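Local coordinates for pollen-specific leucine-rich repeat extensin-like protein 1 (Arabidopsis thaliana, PDB 6TME) that probably works in the pollen cell wall, where its leucine-rich repeat domain is likely to bind partner proteins, at residues V260-A265 with V284-F289; A212-F217 with L236-F241; V240-N245 with D264-G269; N252-L257 with S276-L281. One frame throughout, in Å; residues are numbered along the deposited sequence.

How the interactions relate
The four contacts illustrate how a leucine-rich repeat solenoid is built by stacking successive coils, each pairing a segment with one 24 residues further on. Interactions 1 and 2 lie on the ladder of parallel strands, centres about 10 Å apart, and meet at neighbouring strands 238-240 and 262-264. Interaction 3 begins where these two strands end and shares Val240 and Phe241 with interaction 2, Asp264 and Ala265 with interaction 1. Interaction 4 joins 3-10 turns on the other side of the coil, its residues packing against the aromatic face of interaction 1. Along the chain interaction 2 closes before interactions 1 and 4 open, and those two alternate. A partner chain touches interactions 1 to 3 only.

Interaction 1: residues V260-A265 with V284-F289; sequences VTVFDA and VEQMDF. With NAG (2-acetamido-2-deoxy-beta-D-glucopyranose), chain E.
Thr261 O is gripped by two successive backbone donors of the next coil, Glu285 N and Gln286 N. The first bond is short (Glu285 N to Thr261 O, 2.7 Å) and the second straighter, with an N-H...O angle of 172°. From there the parallel ladder runs on regularly: Phe263 N donates to Gln286 O, Phe263 O accepts from Asp288 N, and Ala265 N closes the series on Asp288 O.

On the face carrying Val262, Gln286 and the acids, Asp264 and Asp288 lie side by side with carboxylate planes 44° apart, and Asp264 OD2 is 3.4 Å from Asp288 OD2. Such proximity of like charges would probably favour proton uptake by one of them, although other partners ease it: Asp264 OD2 bonds an aromatic side chain of another protein's chain, Asp288 OD1 takes Ser290 N, and Asp288 OD2 has a weak bond from O6 of a glycan NAG (3.2 Å).

The other face is apolar. Phe263 has CG anti to the backbone N (chi1 -168°); its ring atom CE1 lies 3.9 Å from Phe289 CE1, the two side chains crossing at a slant. Ala265 CB meets the Phe289 ring at its edge, 4.0 Å from CD1, while Val260 CG1 runs alongside Val284 CG2 at 4.0 Å.

This pairing is the basic step of a leucine-rich repeat solenoid. Strand 238-240 continues the ladder beyond Val262 and Phe263, strand 310-312 continues it beyond Asp288 and Phe289, and Ile254 of the 3-10 segment 252-256 packs on Phe263.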
# COMPACT_ATOMS: atom_id res chain seq x y z
N VAL A 260 4.24 -10.99 10.27
CA VAL A 260 3.13 -10.06 10.04
C VAL A 260 2.72 -9.38 11.34
O VAL A 260 2.54 -10.03 12.37
CB VAL A 260 1.95 -10.81 9.40
CG1 VAL A 260 0.64 -10.13 9.72
CG2 VAL A 260 2.15 -10.91 7.89
N THR A 261 2.56 -8.05 11.30
CA THR A 261 1.98 -7.31 12.41
C THR A 261 0.56 -6.83 12.15
O THR A 261 -0.15 -6.49 13.11
CB THR A 261 2.83 -6.07 12.74
OG1 THR A 261 2.91 -5.22 11.59
CG2 THR A 261 4.22 -6.48 13.18
N VAL A 262 0.16 -6.74 10.89
CA VAL A 262 -1.12 -6.17 10.50
C VAL A 262 -1.68 -7.08 9.43
O VAL A 262 -1.13 -7.17 8.33
CB VAL A 262 -1.01 -4.74 9.94
CG1 VAL A 262 -2.38 -4.30 9.43
CG2 VAL A 262 -0.48 -3.75 10.98
N PHE A 263 -2.79 -7.75 9.74
CA PHE A 263 -3.50 -8.57 8.77
C PHE A 263 -4.96 -8.16 8.80
O PHE A 263 -5.70 -8.50 9.74
CB PHE A 263 -3.32 -10.07 9.05
CG PHE A 263 -3.81 -10.93 7.91
CD1 PHE A 263 -5.15 -11.21 7.76
CD2 PHE A 263 -2.92 -11.39 6.95
CE1 PHE A 263 -5.60 -11.95 6.69
CE2 PHE A 263 -3.37 -12.13 5.87
CZ PHE A 263 -4.70 -12.42 5.74
N ASP A 264 -5.41 -7.44 7.78
CA ASP A 264 -6.76 -6.91 7.74
C ASP A 264 -7.47 -7.45 6.49
O ASP A 264 -7.11 -7.10 5.37
CB ASP A 264 -6.74 -5.38 7.78
CG ASP A 264 -8.10 -4.78 8.10
OD1 ASP A 264 -9.13 -5.32 7.63
OD2 ASP A 264 -8.15 -3.75 8.82
N ALA A 265 -8.46 -8.32 6.70
CA ALA A 265 -9.22 -8.95 5.63
C ALA A 265 -10.68 -8.51 5.65
O ALA A 265 -11.54 -9.19 5.07
CB ALA A 265 -9.13 -10.47 5.71
N VAL A 284 1.57 -10.84 15.04
CA VAL A 284 0.46 -10.01 14.59
C VAL A 284 0.01 -9.12 15.74
O VAL A 284 -0.08 -9.55 16.89
CB VAL A 284 -0.68 -10.86 14.02
CG1 VAL A 284 -1.54 -11.48 15.09
CG2 VAL A 284 -1.53 -9.98 13.07
N GLU A 285 -0.20 -7.85 15.43
CA GLU A 285 -0.66 -6.89 16.42
C GLU A 285 -2.09 -6.44 16.16
O GLU A 285 -2.90 -6.35 17.09
CB GLU A 285 0.26 -5.67 16.44
CG GLU A 285 1.62 -5.97 17.06
CD GLU A 285 2.65 -4.88 16.77
OE1 GLU A 285 2.25 -3.75 16.40
OE2 GLU A 285 3.86 -5.17 16.88
N GLN A 286 -2.40 -6.20 14.89
CA GLN A 286 -3.72 -5.79 14.43
C GLN A 286 -4.23 -6.88 13.52
O GLN A 286 -3.55 -7.25 12.55
CB GLN A 286 -3.64 -4.45 13.68
CG GLN A 286 -3.03 -3.30 14.48
CD GLN A 286 -4.00 -2.72 15.50
OE1 GLN A 286 -5.22 -2.64 15.27
NE2 GLN A 286 -3.47 -2.29 16.62
N MET A 287 -5.39 -7.43 13.84
CA MET A 287 -6.00 -8.48 13.03
C MET A 287 -7.49 -8.18 12.96
O MET A 287 -8.16 -8.09 14.00
CB MET A 287 -5.74 -9.87 13.61
CG MET A 287 -5.98 -10.99 12.58
SD MET A 287 -5.09 -12.53 12.90
CE MET A 287 -5.76 -13.00 14.48
N ASP A 288 -8.00 -8.01 11.74
CA ASP A 288 -9.37 -7.56 11.49
C ASP A 288 -10.00 -8.50 10.47
O ASP A 288 -9.60 -8.52 9.31
CB ASP A 288 -9.39 -6.12 10.96
CG ASP A 288 -10.82 -5.54 10.86
OD1 ASP A 288 -11.81 -6.29 10.98
OD2 ASP A 288 -10.97 -4.32 10.67
N PHE A 289 -11.01 -9.26 10.90
CA PHE A 289 -11.79 -10.08 9.98
C PHE A 289 -13.23 -9.61 9.89
O PHE A 289 -14.08 -10.36 9.38
CB PHE A 289 -11.78 -11.55 10.39
CG PHE A 289 -10.43 -12.18 10.37
CD1 PHE A 289 -9.70 -12.26 9.20
CD2 PHE A 289 -9.90 -12.74 11.50
CE1 PHE A 289 -8.47 -12.85 9.18
CE2 PHE A 289 -8.67 -13.34 11.48
CZ PHE A 289 -7.95 -13.39 10.34
C1 NAG E . -9.09 -1.74 16.33
C2 NAG E . -8.90 -0.23 16.35
C3 NAG E . -10.16 0.47 15.82
C4 NAG E . -10.47 -0.03 14.42
C5 NAG E . -10.63 -1.55 14.42
C6 NAG E . -10.71 -2.11 13.02
C7 NAG E . -7.31 0.37 18.13
C8 NAG E . -7.15 0.90 19.52
N2 NAG E . -8.56 0.26 17.68
O3 NAG E . -9.94 1.87 15.78
O4 NAG E . -11.62 0.62 13.88
O5 NAG E . -9.48 -2.17 15.02
O6 NAG E . -9.44 -2.06 12.38
O7 NAG E . -6.34 0.06 17.44

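Interaction 2: residues A212-F217 with L236-F241; sequences ASVVTF and LNEIVF
Phe217 and Phe241 lie side by side as near-copies, pointing the same way; the matching first torsions (chi1 -59° and -62°) set both CG atoms off the backbone alike, anti to the carbonyl carbon. The ring planes are only 3° apart, yet they are slid so far that overlap is slight, and the centroids are 5.4 Å apart. Contact is therefore made by rim atoms: Phe217 CD2 approaches Phe241 CE1 to 3.6 Å. Ile239 reaches the edge of the Phe217 ring from another direction, its CD1 4.1 Å from Phe217 CE2, and the same methyl lies near Val215 CB.

These positions are the inward-facing apolar sites of the LxxLxLxxN pattern, which Leu236, Ile239 and Phe241 fill in the second coil and Ala212, Val215 and Phe217 in the first; phenylalanine fills the last of them in both coils, where leucine is the consensus.

Backbone bonds fix the register that brings the rings level. Phe217 N donates to Val240 O (2.8 Å), and that oxygen also sits at the Phe217 ring edge. Val215 uses both its N and its O toward the same strand, N to Glu238 O and O from Val240 N, and at the start of the strands Ser213 O accepts from both Asn237 N (2.8 Å) and Glu238 N.

On the opposite face Thr216 CG2 lies beside Val240 CB at 4.1 Å, while Thr216 OG1 turns to Asn195. Glu238 OE1 bonds the backbone of another protein's chain. Phe222 meets the Phe217 ring edge-to-face.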
# COMPACT_ATOMS: atom_id res chain seq x y z
N ALA A 212 7.93 -7.68 -0.58
CA ALA A 212 7.46 -6.45 0.01
C ALA A 212 7.23 -6.62 1.51
O ALA A 212 6.71 -7.64 1.96
CB ALA A 212 6.18 -6.00 -0.67
N SER A 213 7.61 -5.58 2.27
CA SER A 213 7.25 -5.47 3.67
C SER A 213 5.82 -4.96 3.88
O SER A 213 5.24 -5.25 4.93
CB SER A 213 8.25 -4.57 4.40
OG SER A 213 8.11 -3.22 4.00
N VAL A 214 5.25 -4.23 2.92
CA VAL A 214 3.86 -3.78 3.03
C VAL A 214 3.20 -3.85 1.66
O VAL A 214 3.78 -3.39 0.67
CB VAL A 214 3.73 -2.35 3.61
CG1 VAL A 214 4.53 -1.30 2.79
CG2 VAL A 214 2.26 -1.93 3.68
N VAL A 215 1.99 -4.42 1.61
CA VAL A 215 1.16 -4.47 0.41
C VAL A 215 -0.27 -4.07 0.78
O VAL A 215 -0.86 -4.66 1.70
CB VAL A 215 1.15 -5.86 -0.25
CG1 VAL A 215 0.37 -5.80 -1.54
CG2 VAL A 215 2.56 -6.43 -0.48
N THR A 216 -0.85 -3.10 0.07
CA THR A 216 -2.25 -2.74 0.26
C THR A 216 -3.05 -2.96 -1.02
O THR A 216 -2.62 -2.54 -2.11
CB THR A 216 -2.42 -1.29 0.75
OG1 THR A 216 -2.01 -0.34 -0.25
CG2 THR A 216 -1.62 -1.07 2.05
N PHE A 217 -4.19 -3.66 -0.88
CA PHE A 217 -5.19 -3.88 -1.92
C PHE A 217 -6.53 -3.23 -1.58
O PHE A 217 -7.48 -3.36 -2.37
CB PHE A 217 -5.49 -5.37 -2.13
CG PHE A 217 -4.32 -6.20 -2.50
CD1 PHE A 217 -3.99 -6.40 -3.84
CD2 PHE A 217 -3.57 -6.84 -1.52
CE1 PHE A 217 -2.91 -7.19 -4.20
CE2 PHE A 217 -2.48 -7.62 -1.87
CZ PHE A 217 -2.15 -7.80 -3.22
N LEU A 236 7.17 -9.91 4.75
CA LEU A 236 5.87 -9.27 4.85
C LEU A 236 5.55 -8.88 6.30
O LEU A 236 5.56 -9.75 7.19
CB LEU A 236 4.79 -10.19 4.30
CG LEU A 236 3.39 -9.57 4.37
CD1 LEU A 236 3.35 -8.38 3.41
CD2 LEU A 236 2.37 -10.59 3.97
N ASN A 237 5.26 -7.59 6.54
CA ASN A 237 4.81 -7.10 7.85
C ASN A 237 3.35 -6.69 7.90
O ASN A 237 2.71 -6.86 8.95
CB ASN A 237 5.65 -5.90 8.30
CG ASN A 237 7.06 -6.28 8.66
OD1 ASN A 237 7.32 -7.38 9.18
ND2 ASN A 237 8.00 -5.39 8.37
N GLU A 238 2.81 -6.13 6.81
CA GLU A 238 1.48 -5.52 6.78
C GLU A 238 0.82 -5.79 5.44
O GLU A 238 1.39 -5.48 4.39
CB GLU A 238 1.55 -4.00 7.04
CG GLU A 238 2.26 -3.62 8.33
CD GLU A 238 2.46 -2.12 8.57
OE1 GLU A 238 1.75 -1.29 7.96
OE2 GLU A 238 3.35 -1.79 9.39
N ILE A 239 -0.37 -6.38 5.47
CA ILE A 239 -1.15 -6.64 4.26
C ILE A 239 -2.59 -6.24 4.53
O ILE A 239 -3.17 -6.61 5.55
CB ILE A 239 -1.04 -8.11 3.80
CG1 ILE A 239 -1.64 -8.27 2.40
CG2 ILE A 239 -1.68 -9.10 4.81
CD1 ILE A 239 -0.84 -9.20 1.51
N VAL A 240 -3.17 -5.46 3.62
CA VAL A 240 -4.47 -4.85 3.84
C VAL A 240 -5.36 -5.13 2.63
O VAL A 240 -5.02 -4.74 1.51
CB VAL A 240 -4.34 -3.33 4.08
CG1 VAL A 240 -5.70 -2.73 4.40
CG2 VAL A 240 -3.34 -3.08 5.22
N PHE A 241 -6.48 -5.84 2.87
CA PHE A 241 -7.46 -6.22 1.87
C PHE A 241 -8.82 -5.55 2.05
O PHE A 241 -9.76 -5.90 1.34
CB PHE A 241 -7.74 -7.73 1.89
CG PHE A 241 -6.58 -8.60 1.60
CD1 PHE A 241 -6.20 -8.86 0.29
CD2 PHE A 241 -5.93 -9.27 2.63
CE1 PHE A 241 -5.13 -9.71 0.02
CE2 PHE A 241 -4.87 -10.11 2.37
CZ PHE A 241 -4.47 -10.35 1.07

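Interaction 3: residues V240-N245 with D264-G269; sequences VFIGNN and DASSNG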
# COMPACT_ATOMS: atom_id res chain seq x y z
N VAL A 240 -3.17 -5.46 3.62
CA VAL A 240 -4.47 -4.85 3.84
C VAL A 240 -5.36 -5.13 2.63
O VAL A 240 -5.02 -4.74 1.51
CB VAL A 240 -4.34 -3.33 4.08
CG1 VAL A 240 -5.70 -2.73 4.40
CG2 VAL A 240 -3.34 -3.08 5.22
N PHE A 241 -6.48 -5.84 2.87
CA PHE A 241 -7.46 -6.22 1.87
C PHE A 241 -8.82 -5.55 2.05
O PHE A 241 -9.76 -5.90 1.34
CB PHE A 241 -7.74 -7.73 1.89
CG PHE A 241 -6.58 -8.60 1.60
CD1 PHE A 241 -6.20 -8.86 0.29
CD2 PHE A 241 -5.93 -9.27 2.63
CE1 PHE A 241 -5.13 -9.71 0.02
CE2 PHE A 241 -4.87 -10.11 2.37
CZ PHE A 241 -4.47 -10.35 1.07
N ILE A 242 -8.96 -4.65 3.03
CA ILE A 242 -10.24 -4.01 3.35
C ILE A 242 -11.07 -3.69 2.11
O ILE A 242 -10.64 -2.95 1.23
CB ILE A 242 -10.02 -2.72 4.16
CG1 ILE A 242 -9.13 -2.97 5.36
CG2 ILE A 242 -11.35 -2.14 4.63
CD1 ILE A 242 -8.85 -1.70 6.13
N GLY A 243 -12.30 -4.21 2.06
CA GLY A 243 -13.27 -3.67 1.14
C GLY A 243 -13.06 -4.08 -0.30
O GLY A 243 -12.83 -3.25 -1.17
N ASN A 244 -13.10 -5.38 -0.55
CA ASN A 244 -13.01 -5.92 -1.90
C ASN A 244 -14.15 -6.92 -2.04
O ASN A 244 -15.13 -6.92 -1.28
CB ASN A 244 -11.63 -6.54 -2.16
CG ASN A 244 -10.58 -5.50 -2.52
OD1 ASN A 244 -10.59 -4.95 -3.62
ND2 ASN A 244 -9.68 -5.22 -1.58
N ASN A 245 -14.05 -7.79 -3.04
CA ASN A 245 -15.06 -8.81 -3.25
C ASN A 245 -14.40 -10.18 -3.24
O ASN A 245 -14.67 -11.01 -4.12
CB ASN A 245 -15.81 -8.55 -4.55
CG ASN A 245 -16.81 -7.43 -4.41
OD1 ASN A 245 -17.65 -7.43 -3.49
ND2 ASN A 245 -16.71 -6.43 -5.28
N ASP A 264 -5.41 -7.44 7.78
CA ASP A 264 -6.76 -6.91 7.74
C ASP A 264 -7.47 -7.45 6.49
O ASP A 264 -7.11 -7.10 5.37
CB ASP A 264 -6.74 -5.38 7.78
CG ASP A 264 -8.10 -4.78 8.10
OD1 ASP A 264 -9.13 -5.32 7.63
OD2 ASP A 264 -8.15 -3.75 8.82
N ALA A 265 -8.46 -8.32 6.70
CA ALA A 265 -9.22 -8.95 5.63
C ALA A 265 -10.68 -8.51 5.65
O ALA A 265 -11.54 -9.19 5.07
CB ALA A 265 -9.13 -10.47 5.71
N SER A 266 -10.97 -7.36 6.25
CA SER A 266 -12.34 -7.04 6.57
C SER A 266 -13.11 -6.54 5.35
O SER A 266 -12.53 -6.09 4.35
CB SER A 266 -12.41 -6.00 7.70
OG SER A 266 -11.91 -4.74 7.28
N SER A 267 -14.44 -6.65 5.44
CA SER A 267 -15.36 -6.14 4.43
C SER A 267 -15.13 -6.84 3.10
O SER A 267 -14.98 -6.20 2.05
CB SER A 267 -15.23 -4.62 4.29
OG SER A 267 -15.61 -4.03 5.51
N ASN A 268 -15.08 -8.17 3.16
CA ASN A 268 -15.04 -8.98 1.96
C ASN A 268 -16.19 -9.97 2.04
O ASN A 268 -17.26 -9.63 2.58
CB ASN A 268 -13.67 -9.66 1.82
CG ASN A 268 -12.62 -8.72 1.16
OD1 ASN A 268 -12.62 -8.56 -0.05
ND2 ASN A 268 -11.78 -8.08 1.97
N GLY A 269 -16.01 -11.19 1.54
CA GLY A 269 -17.05 -12.18 1.56
C GLY A 269 -16.47 -13.54 1.87
O GLY A 269 -16.87 -14.55 1.29
O HOH W 1 -16.54 -5.06 0.37
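Asn268 reaches across to Phe241 and Asn244, with its CG anti to the carbonyl carbon (chi1 -84°). From CB the chain brings CG to 3.8 Å from Asn244 N, and the amide then divides its work. OD1 lies against Asn244 CB at 3.1 Å and receives a weak bond from Asn244 N; its stronger donor is Leu246 N. At the other tip, ND2 donates to Phe241 O (3.0 Å), from 54° above that carbonyl's plane. Asn244 ND2 reaches the same oxygen from the opposite face, so two amides clamp it. This is the asparagine ladder of leucine-rich repeats, in which each Asn of LxxLxLxxN ties down the turn after the strand.

Beside it, Gly243 N bonds Ser266 O, and a water donates to both Asn244 O and Ser267 O. Asp264 OD1 holds an Asx turn, taking Ser266 N and, on its syn lone pair, Ser266 OG; Ile242 CG1 rests 3.3 Å from that OD1. An alanine in place of Asp264 would probably leave Ser266 N and OG without this acceptor and the Asx turn unpinned, and would remove the carboxylate on which Ile242 rests.

The turns follow strands 238-240 and 262-264 and precede 245-247 and 269-271; the ladder continues through Asn244 ND2 to Phe217 O and through Asn292 ND2 to Ala265 O.

Interaction 4: residues N252-L257 with S276-L281; sequences NEIGSL and STLSGL
Ile254 and Leu278 meet between two stacked 3-10 turns, the elements that line the side of this leucine-rich repeat solenoid across from its strand ladder. The tight part faces the interior. There Ile254 CG2 lies 3.6 Å from Leu278 CD2, the two side chains running alongside and pointing the same way. Leu281 lays one methyl, CD2, against two carbonyl oxygens of 252-257, 3.4 Å from Ile254 O and 3.5 Å from Leu257 O. Backbones also press together, with Gly255 CA in a CH-O contact with Thr277 O at 3.2 Å; a CB at Gly255 would run into that oxygen, and one at Gly280 would strike Gly255 O.

Toward solvent the contact thins out. Asn252 is exposed, and Glu253, Ser256, Ser276 and Ser279 start their side chains away from the facing turn. At this margin Thr277 supplies the one cross-turn hydrogen bond, and its CG2 covers Asn252 CB at 3.9 Å. A valine in its place would probably leave Asn252 O without this second donor and the outer edges of the turns less firmly tied. Thr277 OG1 meets Asn252 O at 2.8 Å in the carbonyl plane, on a lone pair, while Gly255 N also donates to that oxygen.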
# COMPACT_ATOMS: atom_id res chain seq x y z
N ASN A 252 -4.92 -21.88 4.90
CA ASN A 252 -4.13 -22.19 6.09
C ASN A 252 -2.71 -21.65 5.98
O ASN A 252 -2.05 -21.46 7.01
CB ASN A 252 -4.08 -23.71 6.33
CG ASN A 252 -5.46 -24.38 6.33
OD1 ASN A 252 -6.47 -23.82 6.77
ND2 ASN A 252 -5.50 -25.61 5.85
N GLU A 253 -2.22 -21.41 4.76
CA GLU A 253 -0.86 -20.93 4.56
C GLU A 253 -0.64 -19.55 5.16
O GLU A 253 0.51 -19.17 5.39
CB GLU A 253 -0.52 -20.93 3.07
CG GLU A 253 -0.39 -22.33 2.44
CD GLU A 253 -1.75 -23.00 2.18
OE1 GLU A 253 -2.81 -22.39 2.47
OE2 GLU A 253 -1.76 -24.15 1.69
N ILE A 254 -1.72 -18.80 5.42
CA ILE A 254 -1.59 -17.53 6.14
C ILE A 254 -0.79 -17.69 7.42
O ILE A 254 -0.05 -16.79 7.82
CB ILE A 254 -2.98 -16.93 6.42
CG1 ILE A 254 -3.65 -16.53 5.10
CG2 ILE A 254 -2.86 -15.70 7.31
CD1 ILE A 254 -5.10 -16.09 5.24
N GLY A 255 -0.89 -18.85 8.07
CA GLY A 255 -0.18 -19.06 9.32
C GLY A 255 1.33 -19.08 9.21
O GLY A 255 2.00 -19.04 10.24
N SER A 256 1.88 -19.16 8.00
CA SER A 256 3.32 -19.07 7.84
C SER A 256 3.86 -17.65 7.90
O SER A 256 5.08 -17.47 7.95
CB SER A 256 3.73 -19.71 6.50
OG SER A 256 2.95 -20.86 6.26
N LEU A 257 3.00 -16.63 7.93
CA LEU A 257 3.44 -15.23 7.90
C LEU A 257 3.85 -14.75 9.30
O LEU A 257 3.28 -13.84 9.88
CB LEU A 257 2.35 -14.35 7.31
CG LEU A 257 2.06 -14.77 5.87
CD1 LEU A 257 0.80 -14.10 5.34
CD2 LEU A 257 3.28 -14.48 5.02
N SER A 276 -6.93 -22.85 12.05
CA SER A 276 -6.18 -23.01 13.29
C SER A 276 -4.71 -22.67 13.11
O SER A 276 -4.03 -22.36 14.09
CB SER A 276 -6.32 -24.45 13.82
OG SER A 276 -6.10 -25.39 12.77
N THR A 277 -4.20 -22.72 11.88
CA THR A 277 -2.83 -22.30 11.58
C THR A 277 -2.56 -20.84 11.93
O THR A 277 -1.39 -20.45 11.98
CB THR A 277 -2.54 -22.53 10.09
OG1 THR A 277 -3.62 -22.00 9.31
CG2 THR A 277 -2.41 -24.02 9.80
N LEU A 278 -3.59 -20.04 12.17
CA LEU A 278 -3.35 -18.64 12.51
C LEU A 278 -2.59 -18.50 13.82
O LEU A 278 -2.14 -17.39 14.14
CB LEU A 278 -4.66 -17.86 12.56
CG LEU A 278 -5.32 -17.66 11.20
CD1 LEU A 278 -6.70 -17.09 11.34
CD2 LEU A 278 -4.49 -16.75 10.35
N SER A 279 -2.40 -19.59 14.58
CA SER A 279 -1.57 -19.49 15.77
C SER A 279 -0.10 -19.28 15.42
O SER A 279 0.69 -18.95 16.31
CB SER A 279 -1.72 -20.73 16.65
OG SER A 279 -1.29 -21.90 15.99
N GLY A 280 0.27 -19.45 14.16
CA GLY A 280 1.60 -19.12 13.69
C GLY A 280 1.87 -17.64 13.49
O GLY A 280 3.00 -17.27 13.16
N LEU A 281 0.87 -16.77 13.67
CA LEU A 281 1.08 -15.33 13.51
C LEU A 281 1.71 -14.75 14.77
O LEU A 281 1.13 -13.91 15.48
CB LEU A 281 -0.23 -14.65 13.16
CG LEU A 281 -0.87 -15.14 11.86
CD1 LEU A 281 -2.16 -14.37 11.59
CD2 LEU A 281 0.11 -15.05 10.69